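Local coordinates for coenzyme F420-dependent N(5),N(10)-methenyltetrahydromethanopterin reductase-related protein (Desulfurobacterium thermolithotrophum DSM 11699, PDB 6HUZ) that binds the iron-guanylylpyridinol cofactor and, as a bacterial paralog of [Fe]-hydrogenase, uses tetrahydrofolate derivatives as substrates, at residues V5-Y14 / P29-V37; D45-I53 / G68-A78. All coordinates share one frame; numbering follows the deposited sequence.

Contact 1. Residues V5-Y14 / P29-V37; sequences VYGFGSLNYY and PYGGSAMAV. With FE9 (iron-guanylyl pyridinol cofactor), chain B.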
loop_
_atom_site.group_PDB
_atom_site.type_symbol
_atom_site.label_atom_id
_atom_site.label_comp_id
_atom_site.label_asym_id
_atom_site.label_seq_id
_atom_site.Cartn_x
_atom_site.Cartn_y
_atom_site.Cartn_z
ATOM N N VAL A 5 -14.534 31.790 5.239
ATOM C CA VAL A 5 -14.767 30.394 4.883
ATOM C C VAL A 5 -15.447 30.494 3.553
ATOM O O VAL A 5 -16.413 31.249 3.411
ATOM C CB VAL A 5 -15.641 29.658 5.919
ATOM C CG1 VAL A 5 -16.063 28.284 5.392
ATOM C CG2 VAL A 5 -14.887 29.526 7.254
ATOM N N TYR A 6 -14.950 29.771 2.576
ATOM C CA TYR A 6 -15.522 29.787 1.237
ATOM C C TYR A 6 -16.303 28.509 1.057
ATOM O O TYR A 6 -15.694 27.464 1.059
ATOM C CB TYR A 6 -14.398 29.902 0.202
ATOM C CG TYR A 6 -13.885 31.323 0.086
ATOM C CD1 TYR A 6 -14.515 32.245 -0.734
ATOM C CD2 TYR A 6 -12.780 31.747 0.813
ATOM C CE1 TYR A 6 -14.082 33.568 -0.804
ATOM C CE2 TYR A 6 -12.333 33.069 0.746
ATOM C CZ TYR A 6 -12.964 33.965 -0.095
ATOM O OH TYR A 6 -12.526 35.272 -0.165
ATOM N N GLY A 7 -17.627 28.594 0.934
ATOM C CA GLY A 7 -18.485 27.424 0.762
ATOM C C GLY A 7 -19.350 27.124 1.970
ATOM O O GLY A 7 -18.842 26.967 3.070
ATOM N N PHE A 8 -20.675 27.060 1.790
ATOM C CA PHE A 8 -21.574 26.794 2.924
ATOM C C PHE A 8 -21.534 25.329 3.359
ATOM O O PHE A 8 -21.595 25.042 4.557
ATOM C CB PHE A 8 -23.029 27.156 2.548
ATOM C CG PHE A 8 -23.982 27.227 3.722
ATOM C CD1 PHE A 8 -24.130 28.404 4.452
ATOM C CD2 PHE A 8 -24.727 26.120 4.101
ATOM C CE1 PHE A 8 -25.026 28.481 5.520
ATOM C CE2 PHE A 8 -25.609 26.192 5.178
ATOM C CZ PHE A 8 -25.761 27.377 5.877
ATOM N N GLY A 9 -21.491 24.445 2.374
ATOM C CA GLY A 9 -21.508 22.994 2.526
ATOM C C GLY A 9 -22.814 22.567 1.876
ATOM O O GLY A 9 -23.783 23.322 1.943
ATOM N N SER A 10 -22.874 21.400 1.214
ATOM C CA SER A 10 -24.107 20.988 0.554
ATOM C C SER A 10 -25.221 20.500 1.484
ATOM O O SER A 10 -25.164 19.388 1.994
ATOM C CB SER A 10 -23.841 19.939 -0.507
ATOM O OG SER A 10 -25.035 19.271 -0.898
ATOM N N LEU A 11 -26.256 21.297 1.660
ATOM C CA LEU A 11 -27.387 20.916 2.511
ATOM C C LEU A 11 -28.014 19.563 2.072
ATOM O O LEU A 11 -28.261 18.687 2.906
ATOM C CB LEU A 11 -28.453 22.004 2.480
ATOM C CG LEU A 11 -28.098 23.290 3.229
ATOM C CD1 LEU A 11 -28.984 24.446 2.766
ATOM C CD2 LEU A 11 -28.265 23.116 4.727
ATOM N N ASN A 12 -28.246 19.379 0.777
ATOM C CA ASN A 12 -28.839 18.121 0.299
ATOM C C ASN A 12 -27.936 16.930 0.502
ATOM O O ASN A 12 -28.420 15.845 0.817
ATOM C CB ASN A 12 -29.199 18.210 -1.181
ATOM C CG ASN A 12 -30.389 19.064 -1.443
ATOM O OD1 ASN A 12 -31.162 19.372 -0.533
ATOM N ND2 ASN A 12 -30.568 19.468 -2.693
ATOM N N TYR A 13 -26.636 17.092 0.300
ATOM C CA TYR A 13 -25.787 15.917 0.455
ATOM C C TYR A 13 -25.778 15.432 1.897
ATOM O O TYR A 13 -25.978 14.241 2.121
ATOM C CB TYR A 13 -24.359 16.136 -0.065
ATOM C CG TYR A 13 -23.551 14.864 0.084
ATOM C CD1 TYR A 13 -23.611 13.864 -0.883
ATOM C CD2 TYR A 13 -22.839 14.600 1.247
ATOM C CE1 TYR A 13 -22.927 12.667 -0.726
ATOM C CE2 TYR A 13 -22.149 13.404 1.418
ATOM C CZ TYR A 13 -22.210 12.434 0.430
ATOM O OH TYR A 13 -21.567 11.234 0.571
ATOM N N TYR A 14 -25.602 16.348 2.862
ATOM C CA TYR A 14 -25.545 15.979 4.272
ATOM C C TYR A 14 -26.880 15.612 4.906
ATOM O O TYR A 14 -26.878 15.129 6.029
ATOM C CB TYR A 14 -24.864 17.085 5.086
ATOM C CG TYR A 14 -23.479 17.429 4.587
ATOM C CD1 TYR A 14 -22.486 16.459 4.511
ATOM C CD2 TYR A 14 -23.129 18.742 4.305
ATOM C CE1 TYR A 14 -21.200 16.771 4.078
ATOM C CE2 TYR A 14 -21.836 19.074 3.909
ATOM C CZ TYR A 14 -20.877 18.084 3.793
ATOM O OH TYR A 14 -19.606 18.402 3.392
ATOM N N PRO A 29 -26.777 23.139 10.140
ATOM C CA PRO A 29 -25.931 23.040 8.946
ATOM C C PRO A 29 -24.566 22.406 9.209
ATOM O O PRO A 29 -23.933 22.664 10.227
ATOM C CB PRO A 29 -25.817 24.494 8.506
ATOM C CG PRO A 29 -25.761 25.241 9.820
ATOM C CD PRO A 29 -26.737 24.500 10.715
ATOM N N TYR A 30 -24.125 21.580 8.268
ATOM C CA TYR A 30 -22.854 20.876 8.333
ATOM C C TYR A 30 -21.888 21.486 7.326
ATOM O O TYR A 30 -22.321 22.134 6.374
ATOM C CB TYR A 30 -23.076 19.408 7.943
ATOM C CG TYR A 30 -23.916 18.623 8.930
ATOM C CD1 TYR A 30 -23.402 18.249 10.168
ATOM C CD2 TYR A 30 -25.187 18.176 8.591
ATOM C CE1 TYR A 30 -24.142 17.470 11.051
ATOM C CE2 TYR A 30 -25.950 17.422 9.478
ATOM C CZ TYR A 30 -25.419 17.057 10.704
ATOM O OH TYR A 30 -26.168 16.291 11.577
ATOM N N GLY A 31 -20.598 21.257 7.538
ATOM C CA GLY A 31 -19.559 21.737 6.635
ATOM C C GLY A 31 -19.000 23.107 6.952
ATOM O O GLY A 31 -18.799 23.435 8.114
ATOM N N GLY A 32 -18.733 23.888 5.915
ATOM C CA GLY A 32 -18.158 25.224 6.036
ATOM C C GLY A 32 -18.939 26.119 6.964
ATOM O O GLY A 32 -18.358 26.877 7.739
ATOM N N SER A 33 -20.279 26.037 6.857
ATOM C CA SER A 33 -21.204 26.797 7.688
ATOM C C SER A 33 -20.946 26.512 9.167
ATOM O O SER A 33 -20.888 27.449 9.966
ATOM C CB SER A 33 -22.637 26.379 7.357
ATOM O OG SER A 33 -22.716 24.961 7.388
ATOM N N ALA A 34 -20.819 25.226 9.535
ATOM C CA ALA A 34 -20.580 24.828 10.935
ATOM C C ALA A 34 -19.231 25.377 11.427
ATOM O O ALA A 34 -19.143 25.847 12.560
ATOM C CB ALA A 34 -20.569 23.294 11.049
ATOM N N MET A 35 -18.194 25.289 10.569
ATOM C CA MET A 35 -16.846 25.771 10.850
ATOM C C MET A 35 -16.932 27.268 11.142
ATOM O O MET A 35 -16.374 27.739 12.122
ATOM C CB MET A 35 -15.923 25.544 9.648
ATOM C CG MET A 35 -15.503 24.092 9.477
ATOM S SD MET A 35 -14.455 23.874 8.047
ATOM C CE MET A 35 -13.067 24.834 8.489
ATOM N N ALA A 36 -17.597 28.003 10.285
ATOM C CA ALA A 36 -17.798 29.470 10.441
ATOM C C ALA A 36 -18.466 29.803 11.767
ATOM O O ALA A 36 -18.003 30.673 12.483
ATOM C CB ALA A 36 -18.652 30.001 9.298
ATOM N N VAL A 37 -19.568 29.130 12.084
ATOM C CA VAL A 37 -20.288 29.344 13.336
ATOM C C VAL A 37 -19.345 29.126 14.525
ATOM O O VAL A 37 -19.336 29.934 15.464
ATOM C CB VAL A 37 -21.541 28.434 13.404
ATOM C CG1 VAL A 37 -22.023 28.247 14.849
ATOM C CG2 VAL A 37 -22.669 29.013 12.536
HETATM O O2 FE9 B . -17.780 15.962 2.006
HETATM FE FE FE9 B . -15.116 16.827 3.604
HETATM C C1F FE9 B . -16.345 17.251 4.894
HETATM O O1F FE9 B . -17.101 17.517 5.695
HETATM C C2F FE9 B . -14.021 16.170 4.923
HETATM O O2F FE9 B . -13.343 15.800 5.748
HETATM C C8 FE9 B . -14.254 18.526 3.603
HETATM O O18 FE9 B . -13.401 18.833 4.418
HETATM C C7 FE9 B . -14.647 19.521 2.524
HETATM C C6 FE9 B . -15.860 18.941 1.856
HETATM N N1 FE9 B . -16.259 17.652 2.248
HETATM C C5 FE9 B . -16.600 19.720 0.850
HETATM C C5M FE9 B . -16.098 21.076 0.444
HETATM C C4 FE9 B . -17.792 19.113 0.236
HETATM C C3 FE9 B . -18.205 17.744 0.651
HETATM C C3M FE9 B . -19.425 17.065 0.082
HETATM C C2 FE9 B . -17.387 17.034 1.705
HETATM O O3P FE9 B . -18.408 19.821 -0.749
HETATM P P1 FE9 B . -19.775 20.655 -0.533
HETATM O O1P FE9 B . -20.460 20.164 0.651
HETATM O O2P FE9 B . -20.726 20.322 -1.799
HETATM O "O5'" FE9 B . -19.341 22.183 -0.410
HETATM C "C5'" FE9 B . -18.874 22.939 -1.517
HETATM C "C4'" FE9 B . -19.476 24.331 -1.367
HETATM O "O4'" FE9 B . -18.914 25.201 -2.343
HETATM C "C1'" FE9 B . -19.918 26.133 -2.722
HETATM C "C2'" FE9 B . -21.177 25.294 -2.779
HETATM O "O2'" FE9 B . -22.392 26.053 -2.714
HETATM C "C3'" FE9 B . -20.988 24.359 -1.590
HETATM O "O3'" FE9 B . -21.630 24.832 -0.406
HETATM N N9A FE9 B . -19.521 26.812 -3.969
HETATM C C4A FE9 B . -18.833 27.930 -3.951
HETATM N N3A FE9 B . -18.410 28.737 -2.951
HETATM C C2A FE9 B . -17.766 29.880 -3.266
HETATM N N2A FE9 B . -17.324 30.636 -2.236
HETATM N N1A FE9 B . -17.530 30.283 -4.530
HETATM C C6A FE9 B . -17.959 29.588 -5.598
HETATM O O6A FE9 B . -17.719 29.963 -6.758
HETATM C C5A FE9 B . -18.642 28.316 -5.356
HETATM N N7A FE9 B . -19.188 27.346 -6.105
HETATM C C8A FE9 B . -19.717 26.435 -5.248
HETATM O O HOH W 1 -24.674 22.572 4.697
HETATM O O HOH W 2 -15.634 14.770 2.861
#
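Ser33 holds Phe8 in two ways. Its CB sits over the middle of one face of the Phe8 ring, a CH-pi contact 3.5 Å from the centroid, and its backbone N donates to Phe8 O at 2.8 Å. With CG anti to the backbone N (chi1 -167°), the Phe8 ring swings back to the serine although the bond from CA to CB of Phe8 points away from 29-37. Pro29 CB also touches the ring, 3.7 Å from Phe8 CE2. Beside this pair the two backbones close in on glycines: a side chain on Gly32 would run into Gly7 O, and one on Gly9 into Tyr30 O. Further along, Tyr14 CB rests on Tyr30 CD2 at 3.7 Å, and a water links Tyr30 O to Gly9 O, weakly at the latter. The loop so placed gives its amides to the cofactor, Gly9 N to the ribose O3' at 2.8 Å and Ser10 N to the phosphate O1P at 2.8 Å. Ile60 and Val64 of helix 58-66 also touch the Phe8 side chain. A glycine-rich loop that leaves the first strand of a parallel sheet and binds a nucleotide's ribose and phosphate is the hallmark of the Rossmann fold.

Contact 2. Residues D45-I53 / G68-A78; sequences DVTLSDPNI and GVKLTTDDIEA. With FE9 (iron-guanylyl pyridinol cofactor), chain B.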
loop_
_atom_site.group_PDB
_atom_site.type_symbol
_atom_site.label_atom_id
_atom_site.label_comp_id
_atom_site.label_asym_id
_atom_site.label_seq_id
_atom_site.Cartn_x
_atom_site.Cartn_y
_atom_site.Cartn_z
ATOM N N ASP A 45 -13.695 37.250 13.717
ATOM C CA ASP A 45 -14.507 38.077 12.834
ATOM C C ASP A 45 -14.624 37.228 11.569
ATOM O O ASP A 45 -13.714 37.170 10.739
ATOM C CB ASP A 45 -13.843 39.434 12.630
ATOM C CG ASP A 45 -13.853 40.276 13.903
ATOM O OD1 ASP A 45 -14.911 40.327 14.577
ATOM O OD2 ASP A 45 -12.808 40.881 14.228
ATOM N N VAL A 46 -15.748 36.518 11.467
ATOM C CA VAL A 46 -15.989 35.561 10.409
ATOM C C VAL A 46 -16.950 35.960 9.295
ATOM O O VAL A 46 -18.046 36.485 9.528
ATOM C CB VAL A 46 -16.487 34.273 11.092
ATOM C CG1 VAL A 46 -16.622 33.134 10.088
ATOM C CG2 VAL A 46 -15.555 33.862 12.229
ATOM N N THR A 47 -16.521 35.670 8.074
ATOM C CA THR A 47 -17.283 35.895 6.856
ATOM C C THR A 47 -17.403 34.554 6.144
ATOM O O THR A 47 -16.425 33.792 6.083
ATOM C CB THR A 47 -16.559 36.856 5.921
ATOM O OG1 THR A 47 -16.357 38.093 6.595
ATOM C CG2 THR A 47 -17.343 37.121 4.645
ATOM N N LEU A 48 -18.591 34.268 5.599
ATOM C CA LEU A 48 -18.812 33.048 4.838
ATOM C C LEU A 48 -19.318 33.507 3.487
ATOM O O LEU A 48 -20.348 34.185 3.384
ATOM C CB LEU A 48 -19.785 32.060 5.480
ATOM C CG LEU A 48 -19.841 30.716 4.729
ATOM C CD1 LEU A 48 -19.748 29.539 5.672
ATOM C CD2 LEU A 48 -21.080 30.638 3.836
ATOM N N SER A 49 -18.559 33.194 2.463
ATOM C CA SER A 49 -18.890 33.564 1.109
ATOM C C SER A 49 -19.337 32.324 0.358
ATOM O O SER A 49 -18.662 31.293 0.396
ATOM C CB SER A 49 -17.689 34.192 0.417
ATOM O OG SER A 49 -18.048 34.735 -0.843
ATOM N N ASP A 50 -20.482 32.416 -0.312
ATOM C CA ASP A 50 -21.010 31.300 -1.103
ATOM C C ASP A 50 -21.976 31.893 -2.107
ATOM O O ASP A 50 -22.828 32.672 -1.734
ATOM C CB ASP A 50 -21.708 30.249 -0.234
ATOM C CG ASP A 50 -22.142 29.014 -1.003
ATOM O OD1 ASP A 50 -22.866 29.159 -2.005
ATOM O OD2 ASP A 50 -21.764 27.903 -0.598
ATOM N N PRO A 51 -21.878 31.539 -3.389
ATOM C CA PRO A 51 -22.799 32.113 -4.378
ATOM C C PRO A 51 -24.263 31.736 -4.210
ATOM O O PRO A 51 -25.117 32.428 -4.737
ATOM C CB PRO A 51 -22.264 31.561 -5.714
ATOM C CG PRO A 51 -21.578 30.329 -5.368
ATOM C CD PRO A 51 -20.942 30.585 -4.018
ATOM N N ASN A 52 -24.551 30.634 -3.511
ATOM C CA ASN A 52 -25.920 30.160 -3.339
ATOM C C ASN A 52 -26.524 30.392 -1.957
ATOM O O ASN A 52 -27.434 29.668 -1.566
ATOM C CB ASN A 52 -25.974 28.670 -3.701
ATOM C CG ASN A 52 -25.227 28.301 -4.965
ATOM O OD1 ASN A 52 -25.746 28.391 -6.076
ATOM N ND2 ASN A 52 -23.983 27.871 -4.829
ATOM N N ILE A 53 -26.058 31.408 -1.224
ATOM C CA ILE A 53 -26.610 31.728 0.098
ATOM C C ILE A 53 -28.160 31.889 0.060
ATOM O O ILE A 53 -28.836 31.532 1.020
ATOM C CB ILE A 53 -25.931 33.031 0.627
ATOM C CG1 ILE A 53 -24.584 32.726 1.323
ATOM C CG2 ILE A 53 -26.847 33.821 1.523
ATOM C CD1 ILE A 53 -24.623 31.735 2.464
ATOM N N GLY A 68 -22.870 35.464 14.604
ATOM C CA GLY A 68 -21.965 36.549 14.248
ATOM C C GLY A 68 -21.331 36.423 12.871
ATOM O O GLY A 68 -20.548 37.295 12.475
ATOM N N VAL A 69 -21.665 35.340 12.118
ATOM C CA VAL A 69 -21.113 35.104 10.779
ATOM C C VAL A 69 -21.706 36.076 9.769
ATOM O O VAL A 69 -22.923 36.209 9.679
ATOM C CB VAL A 69 -21.354 33.646 10.302
ATOM C CG1 VAL A 69 -20.910 33.461 8.846
ATOM C CG2 VAL A 69 -20.627 32.644 11.193
ATOM N N LYS A 70 -20.848 36.721 8.984
ATOM C CA LYS A 70 -21.280 37.653 7.954
ATOM C C LYS A 70 -21.468 36.851 6.679
ATOM O O LYS A 70 -20.506 36.253 6.183
ATOM C CB LYS A 70 -20.223 38.740 7.738
ATOM C CG LYS A 70 -20.462 39.989 8.569
ATOM C CD LYS A 70 -19.281 40.961 8.515
ATOM C CE LYS A 70 -19.048 41.518 7.128
ATOM N NZ LYS A 70 -18.176 42.723 7.148
ATOM N N LEU A 71 -22.684 36.788 6.134
ATOM C CA LEU A 71 -22.873 36.010 4.900
ATOM C C LEU A 71 -22.788 36.897 3.673
ATOM O O LEU A 71 -23.313 38.022 3.686
ATOM C CB LEU A 71 -24.239 35.300 4.899
ATOM C CG LEU A 71 -24.477 34.317 6.028
ATOM C CD1 LEU A 71 -25.889 33.785 5.980
ATOM C CD2 LEU A 71 -23.473 33.151 5.970
ATOM N N THR A 72 -22.179 36.384 2.596
ATOM C CA THR A 72 -22.048 37.106 1.319
ATOM C C THR A 72 -21.915 36.144 0.126
ATOM O O THR A 72 -21.626 34.964 0.322
ATOM C CB THR A 72 -20.818 38.027 1.355
ATOM O OG1 THR A 72 -20.770 38.756 0.126
ATOM C CG2 THR A 72 -19.509 37.251 1.540
ATOM N N THR A 73 -22.138 36.657 -1.113
ATOM C CA THR A 73 -22.004 35.881 -2.358
ATOM C C THR A 73 -20.783 36.390 -3.151
ATOM O O THR A 73 -20.442 35.816 -4.181
ATOM C CB THR A 73 -23.255 36.007 -3.272
ATOM O OG1 THR A 73 -23.396 37.365 -3.709
ATOM C CG2 THR A 73 -24.536 35.529 -2.596
ATOM N N ASP A 74 -20.138 37.465 -2.668
ATOM C CA ASP A 74 -18.988 38.102 -3.309
ATOM C C ASP A 74 -17.679 37.565 -2.734
ATOM O O ASP A 74 -17.278 37.939 -1.629
ATOM C CB ASP A 74 -19.098 39.627 -3.095
ATOM C CG ASP A 74 -18.224 40.478 -3.996
ATOM O OD1 ASP A 74 -17.201 39.956 -4.500
ATOM O OD2 ASP A 74 -18.554 41.672 -4.186
ATOM N N ASP A 75 -17.019 36.690 -3.487
ATOM C CA ASP A 75 -15.759 36.064 -3.082
ATOM C C ASP A 75 -14.624 37.063 -3.017
ATOM O O ASP A 75 -13.799 36.989 -2.113
ATOM C CB ASP A 75 -15.371 34.946 -4.065
ATOM C CG ASP A 75 -16.210 33.681 -4.020
ATOM O OD1 ASP A 75 -17.030 33.538 -3.086
ATOM O OD2 ASP A 75 -16.050 32.837 -4.923
ATOM N N ILE A 76 -14.570 37.998 -3.974
ATOM C CA ILE A 76 -13.519 39.015 -3.990
ATOM C C ILE A 76 -13.659 39.950 -2.789
ATOM O O ILE A 76 -12.674 40.251 -2.119
ATOM C CB ILE A 76 -13.512 39.802 -5.327
ATOM C CG1 ILE A 76 -12.925 38.930 -6.459
ATOM C CG2 ILE A 76 -12.712 41.103 -5.168
ATOM C CD1 ILE A 76 -12.895 39.600 -7.829
ATOM N N GLU A 77 -14.861 40.415 -2.507
ATOM C CA GLU A 77 -15.036 41.316 -1.377
ATOM C C GLU A 77 -14.770 40.583 -0.079
ATOM O O GLU A 77 -14.220 41.170 0.851
ATOM C CB GLU A 77 -16.423 41.964 -1.383
ATOM C CG GLU A 77 -16.487 43.215 -2.239
ATOM C CD GLU A 77 -15.591 44.345 -1.768
ATOM O OE1 GLU A 77 -15.694 44.737 -0.583
ATOM O OE2 GLU A 77 -14.781 44.839 -2.587
ATOM N N ALA A 78 -15.130 39.295 -0.020
ATOM C CA ALA A 78 -14.928 38.476 1.167
ATOM C C ALA A 78 -13.440 38.272 1.481
ATOM O O ALA A 78 -13.098 37.999 2.628
ATOM C CB ALA A 78 -15.590 37.117 0.972
HETATM O O2 FE9 B . -17.780 15.962 2.006
HETATM FE FE FE9 B . -15.116 16.827 3.604
HETATM C C1F FE9 B . -16.345 17.251 4.894
HETATM O O1F FE9 B . -17.101 17.517 5.695
HETATM C C2F FE9 B . -14.021 16.170 4.923
HETATM O O2F FE9 B . -13.343 15.800 5.748
HETATM C C8 FE9 B . -14.254 18.526 3.603
HETATM O O18 FE9 B . -13.401 18.833 4.418
HETATM C C7 FE9 B . -14.647 19.521 2.524
HETATM C C6 FE9 B . -15.860 18.941 1.856
HETATM N N1 FE9 B . -16.259 17.652 2.248
HETATM C C5 FE9 B . -16.600 19.720 0.850
HETATM C C5M FE9 B . -16.098 21.076 0.444
HETATM C C4 FE9 B . -17.792 19.113 0.236
HETATM C C3 FE9 B . -18.205 17.744 0.651
HETATM C C3M FE9 B . -19.425 17.065 0.082
HETATM C C2 FE9 B . -17.387 17.034 1.705
HETATM O O3P FE9 B . -18.408 19.821 -0.749
HETATM P P1 FE9 B . -19.775 20.655 -0.533
HETATM O O1P FE9 B . -20.460 20.164 0.651
HETATM O O2P FE9 B . -20.726 20.322 -1.799
HETATM O "O5'" FE9 B . -19.341 22.183 -0.410
HETATM C "C5'" FE9 B . -18.874 22.939 -1.517
HETATM C "C4'" FE9 B . -19.476 24.331 -1.367
HETATM O "O4'" FE9 B . -18.914 25.201 -2.343
HETATM C "C1'" FE9 B . -19.918 26.133 -2.722
HETATM C "C2'" FE9 B . -21.177 25.294 -2.779
HETATM O "O2'" FE9 B . -22.392 26.053 -2.714
HETATM C "C3'" FE9 B . -20.988 24.359 -1.590
HETATM O "O3'" FE9 B . -21.630 24.832 -0.406
HETATM N N9A FE9 B . -19.521 26.812 -3.969
HETATM C C4A FE9 B . -18.833 27.930 -3.951
HETATM N N3A FE9 B . -18.410 28.737 -2.951
HETATM C C2A FE9 B . -17.766 29.880 -3.266
HETATM N N2A FE9 B . -17.324 30.636 -2.236
HETATM N N1A FE9 B . -17.530 30.283 -4.530
HETATM C C6A FE9 B . -17.959 29.588 -5.598
HETATM O O6A FE9 B . -17.719 29.963 -6.758
HETATM C C5A FE9 B . -18.642 28.316 -5.356
HETATM N N7A FE9 B . -19.188 27.346 -6.105
HETATM C C8A FE9 B . -19.717 26.435 -5.248
HETATM O O HOH W 3 -17.945 36.600 13.441
HETATM O O HOH W 2 -15.634 14.770 2.861
#
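Ser49 OG stands anti to its own backbone N (chi1 -172°), and Asp75, with CG anti to the carbonyl carbon (chi1 -71°), brings its carboxylate to meet it; the hydroxyl donates to the anti lone pair of Asp75 OD1 at 2.7 Å. The serine hydroxyl is a second-shell group here, because the same carboxylate reads the guanine edge of the cofactor: OD1 accepts from FE9 N2A at 3.0 Å, and OD2 accepts from FE9 N1A at 3.0 Å in an almost straight bond (178°). Ser49 O takes a weak bond from N2A as well. Ala78 CB packs on the serine's own CB, 3.6 Å from Ser49 CB.

One residue on, Asp50 grips the ribose. Its OD2 accepts from FE9 O2' at 2.9 Å and from FE9 O3' at 3.1 Å, and takes Phe8 N as well, while OD1 is held by Asn52 N at 2.7 Å in an Asx turn. Replacing this aspartate by an alanine is likely to leave both ribose hydroxyls and Phe8 N without their acceptor and the Asx turn without its side-chain tie. Pro51 packs its CG and CD against the base.

Parallel strand pairing sets the register behind these groups. Lys70 N, Leu48 N, Thr72 N and Asp50 N donate alternately across the two strands, to Val46 O, Lys70 O, Leu48 O and Thr72 O respectively. Leu48 and Leu71 lie side by side, with Leu71 CD2 3.9 Å from Leu48 CB. The two strands belong to a beta-alpha-beta unit whose helix, 58-66, sends Arg61 and Glu65 against Leu71; helix 32-41 reaches Val46 and Leu48 through Ala36, and strand 2-6 pairs with the other edge of 45-49.

The two contacts follow one another along the chain, contact 1 closing before contact 2 opens, and their centres lie about 12 Å apart. They share one parallel sheet, in which strands 2-6 and 45-49 are neighbours, with 70-72 outermost within this chain; helix 32-41 leads directly on to strand 45-49. They also touch: Val5 N lies 2.9 Å from Thr47 O, probably a hydrogen bond between the adjoining strands, and Ala36 O packs against Val69 CG2. Both reach the same cofactor, contact 1 at its phosphate and ribose, contact 2 at its ribose and guanine. Successive strand ends thus divide one nucleotide between them, as in other Rossmann-type domains.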